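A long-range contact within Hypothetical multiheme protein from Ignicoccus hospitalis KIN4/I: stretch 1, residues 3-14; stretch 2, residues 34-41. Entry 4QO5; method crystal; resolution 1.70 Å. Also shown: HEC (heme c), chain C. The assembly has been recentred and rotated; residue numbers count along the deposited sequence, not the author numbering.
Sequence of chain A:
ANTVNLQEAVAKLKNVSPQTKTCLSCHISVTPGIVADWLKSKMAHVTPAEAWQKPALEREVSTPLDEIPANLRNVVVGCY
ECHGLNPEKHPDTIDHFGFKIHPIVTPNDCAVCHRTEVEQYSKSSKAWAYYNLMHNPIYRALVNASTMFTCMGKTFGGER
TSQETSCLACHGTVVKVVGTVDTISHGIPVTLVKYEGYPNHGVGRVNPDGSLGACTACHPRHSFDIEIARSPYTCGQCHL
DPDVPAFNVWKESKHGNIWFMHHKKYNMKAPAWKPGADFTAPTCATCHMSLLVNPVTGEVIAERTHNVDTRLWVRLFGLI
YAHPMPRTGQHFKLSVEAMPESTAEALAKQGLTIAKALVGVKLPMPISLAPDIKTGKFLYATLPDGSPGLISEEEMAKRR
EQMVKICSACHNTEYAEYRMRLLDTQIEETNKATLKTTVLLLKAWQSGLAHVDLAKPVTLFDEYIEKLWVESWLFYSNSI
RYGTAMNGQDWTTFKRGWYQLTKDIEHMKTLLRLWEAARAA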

ATOM      1  N   THR A   3     -16.207   9.909 -24.193  1.00 24.22           N
ATOM      2  CA  THR A   3     -15.393   9.809 -25.405  1.00 26.30           C
ATOM      3  C   THR A   3     -15.201  11.184 -26.034  1.00 29.91           C
ATOM      4  O   THR A   3     -16.172  11.899 -26.288  1.00 34.84           O
ATOM      5  N   VAL A   4     -13.948  11.547 -26.279  1.00 25.76           N
ATOM      6  CA  VAL A   4     -13.635  12.813 -26.934  1.00 26.21           C
ATOM      7  C   VAL A   4     -13.522  12.569 -28.439  1.00 29.60           C
ATOM      8  O   VAL A   4     -12.807  11.666 -28.872  1.00 27.34           O
ATOM      9  N   ASN A   5     -14.271  13.328 -29.231  1.00 28.02           N
ATOM     10  CA  ASN A   5     -14.066  13.326 -30.679  1.00 29.82           C
ATOM     11  C   ASN A   5     -12.883  14.248 -30.987  1.00 31.47           C
ATOM     12  O   ASN A   5     -13.019  15.475 -30.974  1.00 28.83           O
ATOM     13  N   LEU A   6     -11.722  13.652 -31.247  1.00 26.61           N
ATOM     14  CA  LEU A   6     -10.482  14.415 -31.352  1.00 27.99           C
ATOM     15  C   LEU A   6     -10.472  15.404 -32.514  1.00 29.32           C
ATOM     16  O   LEU A   6      -9.956  16.520 -32.386  1.00 28.73           O
ATOM     17  N   GLN A   7     -11.041  14.999 -33.642  1.00 29.88           N
ATOM     18  CA  GLN A   7     -11.066  15.863 -34.816  1.00 32.88           C
ATOM     19  C   GLN A   7     -11.935  17.091 -34.564  1.00 33.42           C
ATOM     20  O   GLN A   7     -11.559  18.215 -34.917  1.00 31.19           O
ATOM     21  N   GLU A   8     -13.082  16.876 -33.928  1.00 27.99           N
ATOM     22  CA  GLU A   8     -13.981  17.977 -33.630  1.00 29.37           C
ATOM     23  C   GLU A   8     -13.364  18.901 -32.573  1.00 28.36           C
ATOM     24  O   GLU A   8     -13.516  20.118 -32.642  1.00 34.31           O
ATOM     25  N   ALA A   9     -12.647  18.318 -31.614  1.00 27.26           N
ATOM     26  CA  ALA A   9     -12.029  19.104 -30.555  1.00 29.37           C
ATOM     27  C   ALA A   9     -10.909  19.976 -31.117  1.00 29.34           C
ATOM     28  O   ALA A   9     -10.743  21.128 -30.711  1.00 29.06           O
ATOM     29  N   VAL A  10     -10.136  19.429 -32.047  1.00 24.92           N
ATOM     30  CA  VAL A  10      -9.086  20.220 -32.693  1.00 27.45           C
ATOM     31  C   VAL A  10      -9.666  21.370 -33.528  1.00 34.85           C
ATOM     32  O   VAL A  10      -9.155  22.501 -33.497  1.00 29.19           O
ATOM     33  N   ALA A  11     -10.749  21.082 -34.245  1.00 29.78           N
ATOM     34  CA  ALA A  11     -11.397  22.071 -35.108  1.00 33.43           C
ATOM     35  C   ALA A  11     -12.001  23.243 -34.327  1.00 34.27           C
ATOM     36  O   ALA A  11     -12.131  24.346 -34.859  1.00 38.56           O
ATOM     37  N   LYS A  12     -12.374  22.997 -33.076  1.00 28.03           N
ATOM     38  CA  LYS A  12     -12.983  24.025 -32.237  1.00 31.09           C
ATOM     39  C   LYS A  12     -11.953  24.911 -31.534  1.00 31.99           C
ATOM     40  O   LYS A  12     -12.313  25.912 -30.921  1.00 28.82           O
ATOM     41  N   LEU A  13     -10.682  24.532 -31.594  1.00 26.19           N
ATOM     42  CA  LEU A  13      -9.632  25.334 -30.971  1.00 25.79           C
ATOM     43  C   LEU A  13      -9.536  26.708 -31.610  1.00 28.76           C
ATOM     44  O   LEU A  13      -9.962  26.920 -32.742  1.00 29.60           O
ATOM     45  N   LYS A  14      -8.962  27.653 -30.885  1.00 25.28           N
ATOM     46  CA  LYS A  14      -8.721  28.952 -31.478  1.00 25.97           C
ATOM     47  C   LYS A  14      -7.324  29.404 -31.137  1.00 23.41           C
ATOM     48  O   LYS A  14      -6.709  28.901 -30.179  1.00 23.01           O
ATOM     49  N   ILE A  34      -1.272  11.617 -27.193  1.00 18.35           N
ATOM     50  CA  ILE A  34      -0.600  12.879 -26.905  1.00 18.22           C
ATOM     51  C   ILE A  34      -1.518  14.053 -27.227  1.00 19.06           C
ATOM     52  O   ILE A  34      -1.636  14.981 -26.437  1.00 20.46           O
ATOM     53  N   VAL A  35      -2.166  14.010 -28.385  1.00 19.82           N
ATOM     54  CA  VAL A  35      -3.074  15.094 -28.759  1.00 19.80           C
ATOM     55  C   VAL A  35      -4.244  15.220 -27.773  1.00 21.25           C
ATOM     56  O   VAL A  35      -4.566  16.322 -27.338  1.00 21.13           O
ATOM     57  N   ALA A  36      -4.867  14.098 -27.402  1.00 20.38           N
ATOM     58  CA  ALA A  36      -5.952  14.146 -26.420  1.00 19.78           C
ATOM     59  C   ALA A  36      -5.479  14.743 -25.090  1.00 22.64           C
ATOM     60  O   ALA A  36      -6.169  15.546 -24.481  1.00 22.91           O
ATOM     61  N   ASP A  37      -4.287  14.351 -24.658  1.00 19.22           N
ATOM     62  CA  ASP A  37      -3.716  14.791 -23.396  1.00 24.02           C
ATOM     63  C   ASP A  37      -3.429  16.306 -23.444  1.00 22.58           C
ATOM     64  O   ASP A  37      -3.803  17.055 -22.550  1.00 21.52           O
ATOM     65  N   TRP A  38      -2.796  16.750 -24.527  1.00 18.62           N
ATOM     66  CA  TRP A  38      -2.547  18.175 -24.755  1.00 18.05           C
ATOM     67  C   TRP A  38      -3.840  18.994 -24.790  1.00 21.11           C
ATOM     68  O   TRP A  38      -3.899  20.098 -24.240  1.00 21.13           O
ATOM     69  N   LEU A  39      -4.877  18.448 -25.422  1.00 22.04           N
ATOM     70  CA  LEU A  39      -6.187  19.113 -25.467  1.00 21.58           C
ATOM     71  C   LEU A  39      -6.765  19.386 -24.065  1.00 21.06           C
ATOM     72  O   LEU A  39      -7.613  20.274 -23.897  1.00 22.62           O
ATOM     73  N   LYS A  40      -6.315  18.627 -23.067  1.00 19.49           N
ATOM     74  CA  LYS A  40      -6.842  18.787 -21.702  1.00 22.79           C
ATOM     75  C   LYS A  40      -6.082  19.850 -20.930  1.00 21.76           C
ATOM     76  O   LYS A  40      -6.494  20.248 -19.832  1.00 24.14           O
ATOM     77  N   SER A  41      -4.959  20.298 -21.479  1.00 20.56           N
ATOM     78  CA  SER A  41      -4.140  21.304 -20.790  1.00 21.78           C
ATOM     79  C   SER A  41      -4.707  22.711 -20.884  1.00 22.84           C
ATOM     80  O   SER A  41      -5.269  23.118 -21.904  1.00 23.26           O
TER

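In this multiheme protein from Ignicoccus hospitalis, a helical segment starting at L6 packs against part of a helix that enters stretch 2 from earlier in the chain. The two N-to-C directions differ by 45° and the axes come no closer than 10.8 Å, a gap filled by side chains; 337 Å² of surface is buried, both sides summed. The backbones draw nearest at L6 and A36, whose CA atoms lie 6.7 Å apart, and are wider at A9 and L39, with 7.7 Å between CA atoms.

L39 is the hub of the apolar packing and gives up the largest area, 78 Å². Its CA-to-CB bond points toward stretch 1, and its m rotamer (chi1 -77°, chi2 169°) places the two methyls among four residues. CD1 of L39 lies 3.9 Å from L6 CD2, 3.9 Å from A9 CB and 4.4 Å from V10 CG2, while CD2 of L39 lies 3.8 Å from L13 CD1. L6, A9, V10 and L13 follow an i, i+3, i+4, i+7 spacing, so one side of the helix and the residues just after it supply the opposing surface. L6 leaves its backbone sideways, but its m, t rotamer brings the end of the chain nearer, and L6 CD2 also reaches A36 CB at 3.7 Å. The small side chains of A9 and A36 have no rotamer to choose; each offers a single methyl to a leucine. V10 and V35, both t, meet through V10 CG2 and V35 CG1 at 4.1 Å. L13, pointing toward stretch 2 with chi1 m and chi2 t, closes the far end of the contact.

W38 starts sideways, yet its t rotamer (chi1 174°, chi2 78°) carries the indole nearer to stretch 1. L13 CD1 meets W38 CZ3 at 3.6 Å, at the ring edge and near its plane, whereas CAB of heme c lies over one face. The ring is thus bordered by leucine and heme at once. The heme also approaches stretch 2 through W38 CB, 3.5 Å from HEC CBB, and I34 CG2, 3.5 Å from HEC C2B. I34 is out of reach of stretch 1 and touches the heme.

No hydrogen bond joins the two stretches; the contact is essentially apolar. At its margin V4, in the t rotamer, points toward stretch 2, and its CG2 comes within 4.5 Å of K40 NZ, a loose approach made by the end of the lysine chain. The polar bonds work locally. N5, at the N-cap position (chi1 t), accepts through OD1 from E8 N at 3.1 Å, a capping bond with an N-H...acceptor angle of 166° that satisfies an otherwise free amide in the first turn. S41 OG, in the p rotamer, donates to W38 O at 2.7 Å, and S41 N reaches the same W38 O at 3.0 Å, so one carbonyl receives both. W38 NE1 is hydrogen-bonded elsewhere in the structure.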

ATOM      1  CB  THR A   3     -16.035   8.884 -26.443  1.00 27.20           C
ATOM      2  OG1 THR A   3     -16.012   7.543 -25.949  1.00 28.41           O
ATOM      3  CG2 THR A   3     -15.270   8.947 -27.762  1.00 25.50           C
ATOM      4  CB  VAL A   4     -12.320  13.422 -26.377  1.00 29.48           C
ATOM      5  CG1 VAL A   4     -11.954  14.734 -27.096  1.00 27.57           C
ATOM      6  CG2 VAL A   4     -12.442  13.655 -24.870  1.00 28.36           C
ATOM      7  CB  ASN A   5     -15.330  13.794 -31.402  1.00 29.44           C
ATOM      8  CG  ASN A   5     -15.194  13.755 -32.919  1.00 35.61           C
ATOM      9  OD1 ASN A   5     -14.133  14.044 -33.480  1.00 31.89           O
ATOM     10  ND2 ASN A   5     -16.279  13.394 -33.589  1.00 43.89           N
ATOM     11  CB  LEU A   6      -9.272  13.483 -31.420  1.00 28.17           C
ATOM     12  CG  LEU A   6      -9.107  12.594 -30.186  1.00 30.44           C
ATOM     13  CD1 LEU A   6      -7.931  11.660 -30.343  1.00 29.32           C
ATOM     14  CD2 LEU A   6      -8.922  13.475 -28.952  1.00 34.09           C
ATOM     15  CB  GLN A   7     -11.546  15.086 -36.046  1.00 34.82           C
ATOM     16  CG  GLN A   7     -10.469  14.194 -36.631  1.00 43.53           C
ATOM     17  CD  GLN A   7     -11.013  13.165 -37.599  1.00 51.72           C
ATOM     18  OE1 GLN A   7     -11.953  12.437 -37.283  1.00 55.70           O
ATOM     19  NE2 GLN A   7     -10.424  13.103 -38.790  1.00 49.67           N
ATOM     20  CB  GLU A   8     -15.354  17.466 -33.182  1.00 34.72           C
ATOM     21  CG  GLU A   8     -16.131  18.466 -32.351  1.00 49.76           C
ATOM     22  CD  GLU A   8     -17.559  18.637 -32.830  1.00 64.94           C
ATOM     23  OE1 GLU A   8     -18.311  17.636 -32.837  1.00 70.67           O
ATOM     24  OE2 GLU A   8     -17.921  19.773 -33.215  1.00 68.53           O
ATOM     25  CB  ALA A   9     -11.501  18.196 -29.446  1.00 27.51           C
ATOM     26  CB  VAL A  10      -8.150  19.338 -33.534  1.00 24.61           C
ATOM     27  CG1 VAL A  10      -7.279  20.196 -34.463  1.00 25.43           C
ATOM     28  CG2 VAL A  10      -7.274  18.496 -32.611  1.00 25.67           C
ATOM     29  CB  ALA A  11     -12.468  21.407 -35.958  1.00 35.59           C
ATOM     30  CB  LYS A  12     -13.915  23.399 -31.188  1.00 34.85           C
ATOM     31  CG  LYS A  12     -15.377  23.265 -31.631  1.00 49.93           C
ATOM     32  CD  LYS A  12     -15.695  24.181 -32.820  1.00 59.59           C
ATOM     33  CE  LYS A  12     -17.191  24.240 -33.125  1.00 62.84           C
ATOM     34  NZ  LYS A  12     -17.963  24.973 -32.081  1.00 62.80           N
ATOM     35  CB  LEU A  13      -8.275  24.641 -31.097  1.00 25.51           C
ATOM     36  CG  LEU A  13      -8.130  23.346 -30.301  1.00 25.42           C
ATOM     37  CD1 LEU A  13      -6.822  22.666 -30.651  1.00 26.64           C
ATOM     38  CD2 LEU A  13      -8.214  23.642 -28.795  1.00 28.25           C
ATOM     39  CB  LYS A  14      -9.752  29.977 -31.014  1.00 37.43           C
ATOM     40  CG  LYS A  14      -9.821  30.149 -29.515  1.00 42.11           C
ATOM     41  CD  LYS A  14     -10.920  31.125 -29.135  1.00 54.02           C
ATOM     42  CE  LYS A  14     -11.142  31.128 -27.635  1.00 58.29           C
ATOM     43  NZ  LYS A  14     -12.133  32.156 -27.211  1.00 65.33           N
ATOM     44  CB  ILE A  34       0.732  13.027 -27.682  1.00 20.50           C
ATOM     45  CG1 ILE A  34       1.772  12.044 -27.128  1.00 20.04           C
ATOM     46  CG2 ILE A  34       1.255  14.475 -27.544  1.00 17.41           C
ATOM     47  CD1 ILE A  34       3.076  11.976 -27.943  1.00 21.68           C
ATOM     48  CB  VAL A  35      -3.589  14.989 -30.216  1.00 23.40           C
ATOM     49  CG1 VAL A  35      -4.548  16.157 -30.533  1.00 23.02           C
ATOM     50  CG2 VAL A  35      -2.423  14.967 -31.210  1.00 19.92           C
ATOM     51  CB  ALA A  36      -6.540  12.762 -26.199  1.00 21.44           C
ATOM     52  CB  ASP A  37      -2.425  14.006 -23.187  1.00 27.09           C
ATOM     53  CG  ASP A  37      -2.051  13.849 -21.738  1.00 29.63           C
ATOM     54  OD1 ASP A  37      -2.930  13.986 -20.856  1.00 31.30           O
ATOM     55  OD2 ASP A  37      -0.864  13.551 -21.486  1.00 34.12           O
ATOM     56  CB  TRP A  38      -1.772  18.362 -26.066  1.00 18.26           C
ATOM     57  CG  TRP A  38      -1.606  19.814 -26.451  1.00 20.03           C
ATOM     58  CD1 TRP A  38      -0.711  20.707 -25.918  1.00 21.62           C
ATOM     59  CD2 TRP A  38      -2.368  20.545 -27.429  1.00 20.96           C
ATOM     60  NE1 TRP A  38      -0.867  21.942 -26.511  1.00 22.74           N
ATOM     61  CE2 TRP A  38      -1.877  21.872 -27.435  1.00 22.23           C
ATOM     62  CE3 TRP A  38      -3.420  20.211 -28.291  1.00 24.31           C
ATOM     63  CZ2 TRP A  38      -2.399  22.863 -28.273  1.00 23.35           C
ATOM     64  CZ3 TRP A  38      -3.933  21.195 -29.126  1.00 26.36           C
ATOM     65  CH2 TRP A  38      -3.421  22.504 -29.110  1.00 21.35           C
ATOM     66  CB  LEU A  39      -7.187  18.268 -26.281  1.00 24.84           C
ATOM     67  CG  LEU A  39      -7.038  18.319 -27.802  1.00 22.22           C
ATOM     68  CD1 LEU A  39      -7.903  17.230 -28.447  1.00 22.31           C
ATOM     69  CD2 LEU A  39      -7.445  19.683 -28.326  1.00 24.83           C
ATOM     70  CB  LYS A  40      -6.784  17.473 -20.916  1.00 25.23           C
ATOM     71  CG  LYS A  40      -7.627  16.346 -21.491  1.00 34.47           C
ATOM     72  CD  LYS A  40      -7.704  15.186 -20.502  1.00 44.82           C
ATOM     73  CE  LYS A  40      -7.777  13.832 -21.204  1.00 52.97           C
ATOM     74  NZ  LYS A  40      -9.042  13.608 -21.964  1.00 50.91           N
ATOM     75  CB  SER A  41      -2.695  21.321 -21.307  1.00 26.09           C
ATOM     76  OG  SER A  41      -2.621  21.866 -22.605  1.00 27.75           O
TER
HETATM   77 FE   HEC C 602       5.533  17.416 -26.211  1.00 18.96          FE
HETATM   78  CHA HEC C 602       7.909  15.133 -25.231  1.00 15.51           C
HETATM   79  CHB HEC C 602       4.859  15.451 -28.975  1.00 16.88           C
HETATM   80  CHC HEC C 602       3.161  19.562 -27.045  1.00 18.45           C
HETATM   81  CHD HEC C 602       6.415  19.448 -23.594  1.00 17.97           C
HETATM   82  NA  HEC C 602       6.192  15.642 -26.936  1.00 18.20           N
HETATM   83  C1A HEC C 602       7.202  14.865 -26.367  1.00 17.55           C
HETATM   84  C2A HEC C 602       7.420  13.701 -27.184  1.00 17.88           C
HETATM   85  C3A HEC C 602       6.577  13.771 -28.207  1.00 16.98           C
HETATM   86  C4A HEC C 602       5.792  14.982 -28.078  1.00 14.47           C
HETATM   87  CMA HEC C 602       6.441  12.729 -29.339  1.00 18.45           C
HETATM   88  CAA HEC C 602       8.487  12.610 -26.915  1.00 18.92           C
HETATM   89  CBA HEC C 602       8.263  11.799 -25.650  1.00 18.44           C
HETATM   90  CGA HEC C 602       7.298  10.703 -25.989  1.00 23.19           C
HETATM   91  O1A HEC C 602       6.406  10.437 -25.141  1.00 20.83           O
HETATM   92  O2A HEC C 602       7.414  10.123 -27.106  1.00 25.76           O
HETATM   93  NB  HEC C 602       4.383  17.505 -27.726  1.00 20.54           N
HETATM   94  C1B HEC C 602       4.130  16.566 -28.715  1.00 16.41           C
HETATM   95  C2B HEC C 602       2.910  16.892 -29.397  1.00 18.06           C
HETATM   96  C3B HEC C 602       2.460  17.993 -28.778  1.00 16.23           C
HETATM   97  C4B HEC C 602       3.368  18.414 -27.773  1.00 14.13           C
HETATM   98  CMB HEC C 602       2.301  16.010 -30.523  1.00 26.16           C
HETATM   99  CAB HEC C 602       1.181  18.806 -28.857  1.00 31.38           C
HETATM  100  CBB HEC C 602      -0.074  17.889 -29.069  1.00 28.02           C
HETATM  101  NC  HEC C 602       4.935  19.175 -25.497  1.00 20.18           N
HETATM  102  C1C HEC C 602       3.926  19.953 -25.997  1.00 16.96           C
HETATM  103  C2C HEC C 602       3.939  21.248 -25.365  1.00 15.36           C
HETATM  104  C3C HEC C 602       4.709  21.073 -24.277  1.00 19.60           C
HETATM  105  C4C HEC C 602       5.431  19.866 -24.436  1.00 17.21           C
HETATM  106  CMC HEC C 602       2.754  22.230 -25.590  1.00 17.82           C
HETATM  107  CAC HEC C 602       5.131  21.953 -23.074  1.00 37.28           C
HETATM  108  CBC HEC C 602       4.002  22.839 -22.474  1.00 21.74           C
HETATM  109  ND  HEC C 602       6.909  17.289 -24.716  1.00 17.59           N
HETATM  110  C1D HEC C 602       7.047  18.241 -23.709  1.00 14.54           C
HETATM  111  C2D HEC C 602       8.013  17.834 -22.721  1.00 15.53           C
HETATM  112  C3D HEC C 602       8.516  16.488 -23.220  1.00 14.99           C
HETATM  113  C4D HEC C 602       7.785  16.247 -24.456  1.00 16.51           C
HETATM  114  CMD HEC C 602       8.359  18.687 -21.466  1.00 19.50           C
HETATM  115  CAD HEC C 602       9.563  15.500 -22.631  1.00 19.85           C
HETATM  116  CBD HEC C 602      10.505  16.060 -21.582  1.00 20.25           C
HETATM  117  CGD HEC C 602       9.881  15.909 -20.204  1.00 24.01           C
HETATM  118  O1D HEC C 602      10.533  16.311 -19.219  1.00 25.18           O
HETATM  119  O2D HEC C 602       8.743  15.386 -20.091  1.00 24.70           O